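Sucrose 6(F)-phosphate phosphorylase (Thermoanaerobacterium thermosaccharolyticum DSM 571, PDB 6S9V) is a carbohydrate-active enzyme of the alpha-amylase family, built around a TIM-barrel catalytic domain. Local coordinates at residues S60-S72 and L95-I107. Numbering follows the deposited sequence.
Sequences SSGDRGFAPITYS and LDLMVNHVSRRSI. With BTB (2-[bis-(2-hydroxy-ethyl)-amino]-2-hydroxymethyl-propane-1,3-diol), chain C.
M98 is wedged between F66, P68 and Y71, and this is the tight part of the contact. The bend at chi2 (54°) sets SD 3.6 Å from F66 CD1, an oblique Met-aromatic contact, and a second bend, at chi3, turns CE back to P68 CG at 3.8 Å. Y71 reaches in from the far end of 60-72: its OH accepts the backbone N-H of M98 at 3.0 Å and also meets water 2, which donates to M98 O. Beside it, L97 CD1 packs against Y71 CZ. F66 turns its edge to D96 OD2, with ring and carboxylate planes 78° apart; that carboxylate is held mainly by H53 and by a salt bridge to R209. Bound BTB lies over one face of F66, and H101 NE2 makes weak bonds to both F66 O and BTB O3; BTB, also bonded to D211, H309 and D310, marks what is probably the pocket at the barrel mouth.

Farther along, the backbones join directly where S103 N donates to P68 O (2.9 Å, 163°). S103 OG donates a hydrogen bond to S61 OG at 2.7 Å and accepts from R105 N, an ST turn; S61 OG also bonds to E178. Beyond lies the looser side, where I69 and R105 are partly exposed: I69 rests on the S103-S106 turn, water 1 links I69 O to I107 N, and R105 CG brushes S61 CB before its guanidinium pairs with E178.

The loop 60-72 follows barrel strand 51-54 and packs against strands 92-97 and 101-103, the latter paired with 179-181; helix 187-202 backs Y71 and L97, and S106 caps helix 107-115.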
ATOM      1  N   SER A  60      14.833   9.838   6.974  1.00 18.18           N
ATOM      2  CA  SER A  60      13.606   9.828   7.755  1.00 17.96           C
ATOM      3  C   SER A  60      13.940   9.716   9.232  1.00 18.78           C
ATOM      4  O   SER A  60      14.908   9.054   9.618  1.00 20.25           O
ATOM      5  CB  SER A  60      12.700   8.674   7.317  1.00 19.26           C
ATOM      6  OG  SER A  60      11.570   8.521   8.151  1.00 21.52           O
ATOM      7  N   SER A  61      13.113  10.344  10.064  1.00 18.57           N
ATOM      8  CA  SER A  61      13.364  10.353  11.502  1.00 20.21           C
ATOM      9  C   SER A  61      12.467   9.397  12.291  1.00 20.68           C
ATOM     10  O   SER A  61      12.450   9.462  13.529  1.00 21.19           O
ATOM     11  CB  SER A  61      13.210  11.770  12.053  1.00 21.06           C
ATOM     12  OG  SER A  61      11.862  12.190  12.046  1.00 19.66           O
ATOM     13  N   GLY A  62      11.741   8.510  11.621  1.00 20.44           N
ATOM     14  CA  GLY A  62      10.927   7.529  12.315  1.00 21.56           C
ATOM     15  C   GLY A  62       9.977   6.836  11.367  1.00 21.66           C
ATOM     16  O   GLY A  62       9.877   7.176  10.186  1.00 20.79           O
ATOM     17  N   ASP A  63       9.280   5.827  11.912  1.00 21.86           N
ATOM     18  CA  ASP A  63       8.200   5.143  11.195  1.00 23.71           C
ATOM     19  C   ASP A  63       8.712   4.491   9.910  1.00 21.03           C
ATOM     20  O   ASP A  63       8.037   4.483   8.878  1.00 20.09           O
ATOM     21  CB  ASP A  63       7.058   6.123  10.902  1.00 30.61           C
ATOM     22  CG  ASP A  63       5.710   5.430  10.729  1.00 38.16           C
ATOM     23  OD1 ASP A  63       5.571   4.272  11.165  1.00 40.38           O
ATOM     24  OD2 ASP A  63       4.785   6.052  10.156  1.00 39.83           O
ATOM     25  N   ARG A  64       9.921   3.933   9.993  1.00 20.94           N
ATOM     26  CA  ARG A  64      10.625   3.276   8.897  1.00 22.95           C
ATOM     27  C   ARG A  64      10.348   3.941   7.555  1.00 21.77           C
ATOM     28  O   ARG A  64       9.781   3.322   6.646  1.00 21.22           O
ATOM     29  CB  ARG A  64      10.286   1.782   8.850  1.00 23.75           C
ATOM     30  CG  ARG A  64      11.225   1.031   7.928  1.00 22.00           C
ATOM     31  CD  ARG A  64      11.228  -0.493   8.114  1.00 20.79           C
ATOM     32  NE  ARG A  64      12.175  -1.061   7.163  1.00 20.34           N
ATOM     33  CZ  ARG A  64      12.454  -2.347   7.027  1.00 18.59           C
ATOM     34  NH1 ARG A  64      11.870  -3.250   7.804  1.00 18.16           N
ATOM     35  NH2 ARG A  64      13.331  -2.726   6.108  1.00 18.84           N
ATOM     36  N   GLY A  65      10.745   5.209   7.435  1.00 19.18           N
ATOM     37  CA  GLY A  65      10.704   5.929   6.189  1.00 18.72           C
ATOM     38  C   GLY A  65       9.576   6.934   6.066  1.00 19.20           C
ATOM     39  O   GLY A  65       9.674   7.851   5.243  1.00 18.72           O
ATOM     40  N   PHE A  66       8.511   6.796   6.850  1.00 20.04           N
ATOM     41  CA  PHE A  66       7.332   7.634   6.646  1.00 20.25           C
ATOM     42  C   PHE A  66       7.368   8.922   7.465  1.00 21.21           C
ATOM     43  O   PHE A  66       6.326   9.572   7.626  1.00 21.86           O
ATOM     44  CB  PHE A  66       6.067   6.832   6.930  1.00 18.20           C
ATOM     45  CG  PHE A  66       5.739   5.841   5.850  1.00 17.55           C
ATOM     46  CD1 PHE A  66       4.966   6.210   4.763  1.00 18.09           C
ATOM     47  CD2 PHE A  66       6.234   4.555   5.905  1.00 18.87           C
ATOM     48  CE1 PHE A  66       4.670   5.299   3.765  1.00 19.69           C
ATOM     49  CE2 PHE A  66       5.950   3.639   4.916  1.00 20.29           C
ATOM     50  CZ  PHE A  66       5.176   4.009   3.836  1.00 20.02           C
ATOM     51  N   ALA A  67       8.545   9.325   7.952  1.00 19.84           N
ATOM     52  CA  ALA A  67       8.772  10.660   8.516  1.00 19.75           C
ATOM     53  C   ALA A  67       9.902  11.322   7.727  1.00 19.59           C
ATOM     54  O   ALA A  67      11.012  11.524   8.242  1.00 17.20           O
ATOM     55  CB  ALA A  67       9.103  10.604  10.006  1.00 19.64           C
ATOM     56  N   PRO A  68       9.658  11.650   6.463  1.00 20.15           N
ATOM     57  CA  PRO A  68      10.753  12.106   5.599  1.00 20.61           C
ATOM     58  C   PRO A  68      11.275  13.483   5.978  1.00 19.71           C
ATOM     59  O   PRO A  68      10.511  14.421   6.222  1.00 17.99           O
ATOM     60  CB  PRO A  68      10.114  12.122   4.200  1.00 20.35           C
ATOM     61  CG  PRO A  68       8.644  12.326   4.468  1.00 18.97           C
ATOM     62  CD  PRO A  68       8.377  11.550   5.736  1.00 19.65           C
ATOM     63  N   ILE A  69      12.600  13.601   5.984  1.00 19.19           N
ATOM     64  CA  ILE A  69      13.277  14.863   6.277  1.00 18.87           C
ATOM     65  C   ILE A  69      13.407  15.722   5.030  1.00 20.54           C
ATOM     66  O   ILE A  69      13.294  16.951   5.100  1.00 20.02           O
ATOM     67  CB  ILE A  69      14.656  14.556   6.900  1.00 17.85           C
ATOM     68  CG1 ILE A  69      14.477  13.867   8.258  1.00 17.87           C
ATOM     69  CG2 ILE A  69      15.496  15.825   7.051  1.00 19.40           C
ATOM     70  CD1 ILE A  69      15.772  13.338   8.850  1.00 20.17           C
ATOM     71  N   THR A  70      13.667  15.086   3.892  1.00 21.51           N
ATOM     72  CA  THR A  70      13.824  15.767   2.617  1.00 22.08           C
ATOM     73  C   THR A  70      13.613  14.732   1.527  1.00 20.80           C
ATOM     74  O   THR A  70      13.854  13.539   1.739  1.00 20.74           O
ATOM     75  CB  THR A  70      15.207  16.420   2.476  1.00 23.07           C
ATOM     76  OG1 THR A  70      15.332  17.019   1.178  1.00 22.88           O
ATOM     77  CG2 THR A  70      16.320  15.391   2.642  1.00 22.72           C
ATOM     78  N   TYR A  71      13.146  15.194   0.367  1.00 20.29           N
ATOM     79  CA  TYR A  71      13.058  14.359  -0.822  1.00 21.48           C
ATOM     80  C   TYR A  71      14.172  14.641  -1.826  1.00 21.82           C
ATOM     81  O   TYR A  71      14.224  13.994  -2.878  1.00 21.27           O
ATOM     82  CB  TYR A  71      11.711  14.549  -1.522  1.00 20.87           C
ATOM     83  CG  TYR A  71      10.495  14.156  -0.717  1.00 20.66           C
ATOM     84  CD1 TYR A  71       9.876  15.064   0.132  1.00 20.77           C
ATOM     85  CD2 TYR A  71       9.944  12.888  -0.835  1.00 22.84           C
ATOM     86  CE1 TYR A  71       8.746  14.721   0.840  1.00 20.36           C
ATOM     87  CE2 TYR A  71       8.814  12.529  -0.114  1.00 24.94           C
ATOM     88  CZ  TYR A  71       8.226  13.446   0.725  1.00 21.83           C
ATOM     89  OH  TYR A  71       7.096  13.087   1.425  1.00 21.15           O
ATOM     90  N   SER A  72      15.050  15.596  -1.534  1.00 20.88           N
ATOM     91  CA  SER A  72      16.076  15.995  -2.490  1.00 21.57           C
ATOM     92  C   SER A  72      17.257  15.036  -2.512  1.00 19.45           C
ATOM     93  O   SER A  72      18.150  15.194  -3.350  1.00 21.30           O
ATOM     94  CB  SER A  72      16.550  17.418  -2.180  1.00 29.99           C
ATOM     95  OG  SER A  72      17.116  17.488  -0.882  1.00 38.54           O
ATOM     96  N   LEU A  95       6.982   5.444  -6.075  1.00 17.10           N
ATOM     97  CA  LEU A  95       7.468   5.995  -4.818  1.00 16.93           C
ATOM     98  C   LEU A  95       6.339   6.663  -4.047  1.00 18.26           C
ATOM     99  O   LEU A  95       5.313   7.037  -4.615  1.00 20.15           O
ATOM    100  CB  LEU A  95       8.580   7.023  -5.046  1.00 18.38           C
ATOM    101  CG  LEU A  95       9.912   6.550  -5.615  1.00 20.00           C
ATOM    102  CD1 LEU A  95      10.874   7.741  -5.694  1.00 19.61           C
ATOM    103  CD2 LEU A  95      10.507   5.428  -4.768  1.00 21.33           C
ATOM    104  N   ASP A  96       6.565   6.833  -2.745  1.00 17.58           N
ATOM    105  CA  ASP A  96       5.606   7.471  -1.854  1.00 17.25           C
ATOM    106  C   ASP A  96       5.820   8.974  -1.771  1.00 18.13           C
ATOM    107  O   ASP A  96       6.955   9.448  -1.646  1.00 19.79           O
ATOM    108  CB  ASP A  96       5.730   6.921  -0.427  1.00 19.28           C
ATOM    109  CG  ASP A  96       5.306   5.488  -0.310  1.00 23.06           C
ATOM    110  OD1 ASP A  96       6.119   4.585  -0.598  1.00 23.73           O
ATOM    111  OD2 ASP A  96       4.154   5.277   0.097  1.00 25.51           O
ATOM    112  N   LEU A  97       4.713   9.712  -1.764  1.00 19.32           N
ATOM    113  CA  LEU A  97       4.684  11.116  -1.380  1.00 20.04           C
ATOM    114  C   LEU A  97       3.869  11.218  -0.097  1.00 19.78           C
ATOM    115  O   LEU A  97       2.695  10.829  -0.070  1.00 19.15           O
ATOM    116  CB  LEU A  97       4.077  11.980  -2.487  1.00 21.33           C
ATOM    117  CG  LEU A  97       3.921  13.466  -2.172  1.00 23.98           C
ATOM    118  CD1 LEU A  97       5.286  14.068  -1.829  1.00 24.96           C
ATOM    119  CD2 LEU A  97       3.279  14.191  -3.343  1.00 24.78           C
ATOM    120  N   MET A  98       4.498  11.694   0.973  1.00 20.26           N
ATOM    121  CA  MET A  98       3.810  11.828   2.259  1.00 19.86           C
ATOM    122  C   MET A  98       3.072  13.164   2.254  1.00 20.27           C
ATOM    123  O   MET A  98       3.502  14.170   2.829  1.00 20.13           O
ATOM    124  CB  MET A  98       4.795  11.704   3.411  1.00 19.63           C
ATOM    125  CG  MET A  98       5.017  10.244   3.876  1.00 20.59           C
ATOM    126  SD  MET A  98       5.516   9.035   2.605  1.00 20.01           S
ATOM    127  CE  MET A  98       7.206   9.550   2.270  1.00 20.04           C
ATOM    128  N   VAL A  99       1.916  13.170   1.584  1.00 21.60           N
ATOM    129  CA  VAL A  99       1.173  14.411   1.444  1.00 23.35           C
ATOM    130  C   VAL A  99       0.667  14.923   2.787  1.00 24.21           C
ATOM    131  O   VAL A  99       0.328  16.106   2.900  1.00 25.93           O
ATOM    132  CB  VAL A  99      -0.023  14.273   0.473  1.00 22.87           C
ATOM    133  CG1 VAL A  99       0.456  14.098  -0.956  1.00 22.87           C
ATOM    134  CG2 VAL A  99      -0.932  13.125   0.890  1.00 22.08           C
ATOM    135  N   ASN A 100       0.596  14.066   3.812  1.00 21.16           N
ATOM    136  CA  ASN A 100      -0.009  14.473   5.074  1.00 20.24           C
ATOM    137  C   ASN A 100       0.985  15.046   6.073  1.00 20.67           C
ATOM    138  O   ASN A 100       0.585  15.850   6.921  1.00 20.25           O
ATOM    139  CB  ASN A 100      -0.743  13.288   5.729  1.00 20.93           C
ATOM    140  CG  ASN A 100      -1.501  13.690   6.990  1.00 22.81           C
ATOM    141  OD1 ASN A 100      -2.481  14.433   6.930  1.00 22.41           O
ATOM    142  ND2 ASN A 100      -1.058  13.183   8.139  1.00 23.61           N
ATOM    143  N   HIS A 101       2.261  14.665   6.010  1.00 21.81           N
ATOM    144  CA  HIS A 101       3.177  15.036   7.086  1.00 21.23           C
ATOM    145  C   HIS A 101       4.625  14.978   6.625  1.00 20.17           C
ATOM    146  O   HIS A 101       4.962  14.328   5.629  1.00 19.71           O
ATOM    147  CB  HIS A 101       2.978  14.137   8.314  1.00 20.25           C
ATOM    148  CG  HIS A 101       2.961  12.674   7.994  1.00 19.88           C
ATOM    149  ND1 HIS A 101       1.797  11.935   7.950  1.00 20.52           N
ATOM    150  CD2 HIS A 101       3.966  11.812   7.703  1.00 20.15           C
ATOM    151  CE1 HIS A 101       2.086  10.681   7.642  1.00 21.51           C
ATOM    152  NE2 HIS A 101       3.396  10.581   7.489  1.00 20.05           N
ATOM    153  N   VAL A 102       5.477  15.672   7.386  1.00 19.76           N
ATOM    154  CA  VAL A 102       6.915  15.754   7.144  1.00 19.39           C
ATOM    155  C   VAL A 102       7.627  15.616   8.487  1.00 18.76           C
ATOM    156  O   VAL A 102       7.057  15.871   9.549  1.00 19.56           O
ATOM    157  CB  VAL A 102       7.285  17.086   6.443  1.00 21.42           C
ATOM    158  CG1 VAL A 102       7.094  18.264   7.397  1.00 19.87           C
ATOM    159  CG2 VAL A 102       8.698  17.048   5.886  1.00 24.78           C
ATOM    160  N   SER A 103       8.892  15.197   8.436  1.00 18.28           N
ATOM    161  CA  SER A 103       9.666  15.040   9.664  1.00 18.03           C
ATOM    162  C   SER A 103       9.779  16.359  10.423  1.00 19.51           C
ATOM    163  O   SER A 103       9.974  17.425   9.828  1.00 21.87           O
ATOM    164  CB  SER A 103      11.066  14.528   9.342  1.00 18.12           C
ATOM    165  OG  SER A 103      11.855  14.463  10.518  1.00 19.26           O
ATOM    166  N   ARG A 104       9.694  16.286  11.754  1.00 18.88           N
ATOM    167  CA  ARG A 104      10.018  17.446  12.568  1.00 18.94           C
ATOM    168  C   ARG A 104      11.477  17.849  12.403  1.00 18.81           C
ATOM    169  O   ARG A 104      11.854  18.962  12.782  1.00 19.28           O
ATOM    170  CB  ARG A 104       9.740  17.168  14.047  1.00 18.73           C
ATOM    171  CG  ARG A 104      10.619  16.056  14.618  1.00 18.88           C
ATOM    172  CD  ARG A 104      10.505  15.967  16.131  1.00 21.57           C
ATOM    173  NE  ARG A 104      11.049  17.143  16.794  1.00 23.01           N
ATOM    174  CZ  ARG A 104      11.157  17.282  18.112  1.00 24.74           C
ATOM    175  NH1 ARG A 104      10.763  16.313  18.930  1.00 27.20           N
ATOM    176  NH2 ARG A 104      11.662  18.396  18.614  1.00 24.28           N
ATOM    177  N   ARG A 105      12.316  16.955  11.878  1.00 18.91           N
ATOM    178  CA  ARG A 105      13.721  17.275  11.695  1.00 21.27           C
ATOM    179  C   ARG A 105      14.006  17.876  10.324  1.00 21.91           C
ATOM    180  O   ARG A 105      15.172  18.123  10.004  1.00 21.93           O
ATOM    181  CB  ARG A 105      14.595  16.033  11.907  1.00 21.63           C
ATOM    182  CG  ARG A 105      14.242  15.201  13.125  1.00 21.35           C
ATOM    183  CD  ARG A 105      14.455  15.921  14.462  1.00 25.53           C
ATOM    184  NE  ARG A 105      13.907  15.111  15.555  1.00 28.20           N
ATOM    185  CZ  ARG A 105      13.982  15.412  16.851  1.00 28.05           C
ATOM    186  NH1 ARG A 105      14.580  16.522  17.259  1.00 26.95           N
ATOM    187  NH2 ARG A 105      13.448  14.589  17.748  1.00 26.89           N
ATOM    188  N   SER A 106      12.980  18.103   9.509  1.00 23.15           N
ATOM    189  CA  SER A 106      13.179  18.830   8.265  1.00 24.27           C
ATOM    190  C   SER A 106      13.569  20.280   8.557  1.00 23.07           C
ATOM    191  O   SER A 106      13.259  20.836   9.614  1.00 22.21           O
ATOM    192  CB  SER A 106      11.909  18.793   7.420  1.00 23.60           C
ATOM    193  OG  SER A 106      10.835  19.430   8.093  1.00 23.25           O
ATOM    194  N   ILE A 107      14.258  20.899   7.590  1.00 21.69           N
ATOM    195  CA  ILE A 107      14.656  22.291   7.754  1.00 22.90           C
ATOM    196  C   ILE A 107      13.423  23.158   7.982  1.00 22.52           C
ATOM    197  O   ILE A 107      13.443  24.105   8.774  1.00 22.12           O
ATOM    198  CB  ILE A 107      15.473  22.770   6.539  1.00 23.17           C
ATOM    199  CG1 ILE A 107      16.041  24.170   6.799  1.00 23.90           C
ATOM    200  CG2 ILE A 107      14.612  22.749   5.267  1.00 22.93           C
ATOM    201  CD1 ILE A 107      16.959  24.686   5.699  1.00 26.08           C
TER
HETATM  202  C1  BTB C 601       1.495   6.797   9.383  1.00 29.00           C
HETATM  203  O1  BTB C 601       2.404   6.222  10.280  1.00 30.56           O
HETATM  204  C2  BTB C 601       1.468   5.984   8.077  1.00 29.34           C
HETATM  205  C3  BTB C 601       2.747   6.265   7.290  1.00 23.81           C
HETATM  206  O3  BTB C 601       2.834   7.656   7.031  1.00 21.72           O
HETATM  207  C4  BTB C 601       0.283   6.466   7.231  1.00 28.27           C
HETATM  208  O4  BTB C 601       0.197   5.618   6.121  1.00 27.59           O
HETATM  209  N   BTB C 601       1.308   4.524   8.333  1.00 39.78           N
HETATM  210  C5  BTB C 601       0.223   4.250   9.283  1.00 50.76           C
HETATM  211  C6  BTB C 601      -0.379   2.876   8.967  1.00 58.87           C
HETATM  212  O6  BTB C 601      -0.953   2.916   7.685  1.00 62.03           O
HETATM  213  C7  BTB C 601       2.516   3.820   8.757  1.00 41.26           C
HETATM  214  C8  BTB C 601       3.130   3.050   7.569  1.00 45.43           C
HETATM  215  O8  BTB C 601       2.107   2.628   6.699  1.00 48.99           O
HETATM  216  O   HOH W   1      15.187  19.135   5.418  1.00 28.28           O
HETATM  217  O   HOH W   2       6.104  14.975   3.130  1.00 17.96           O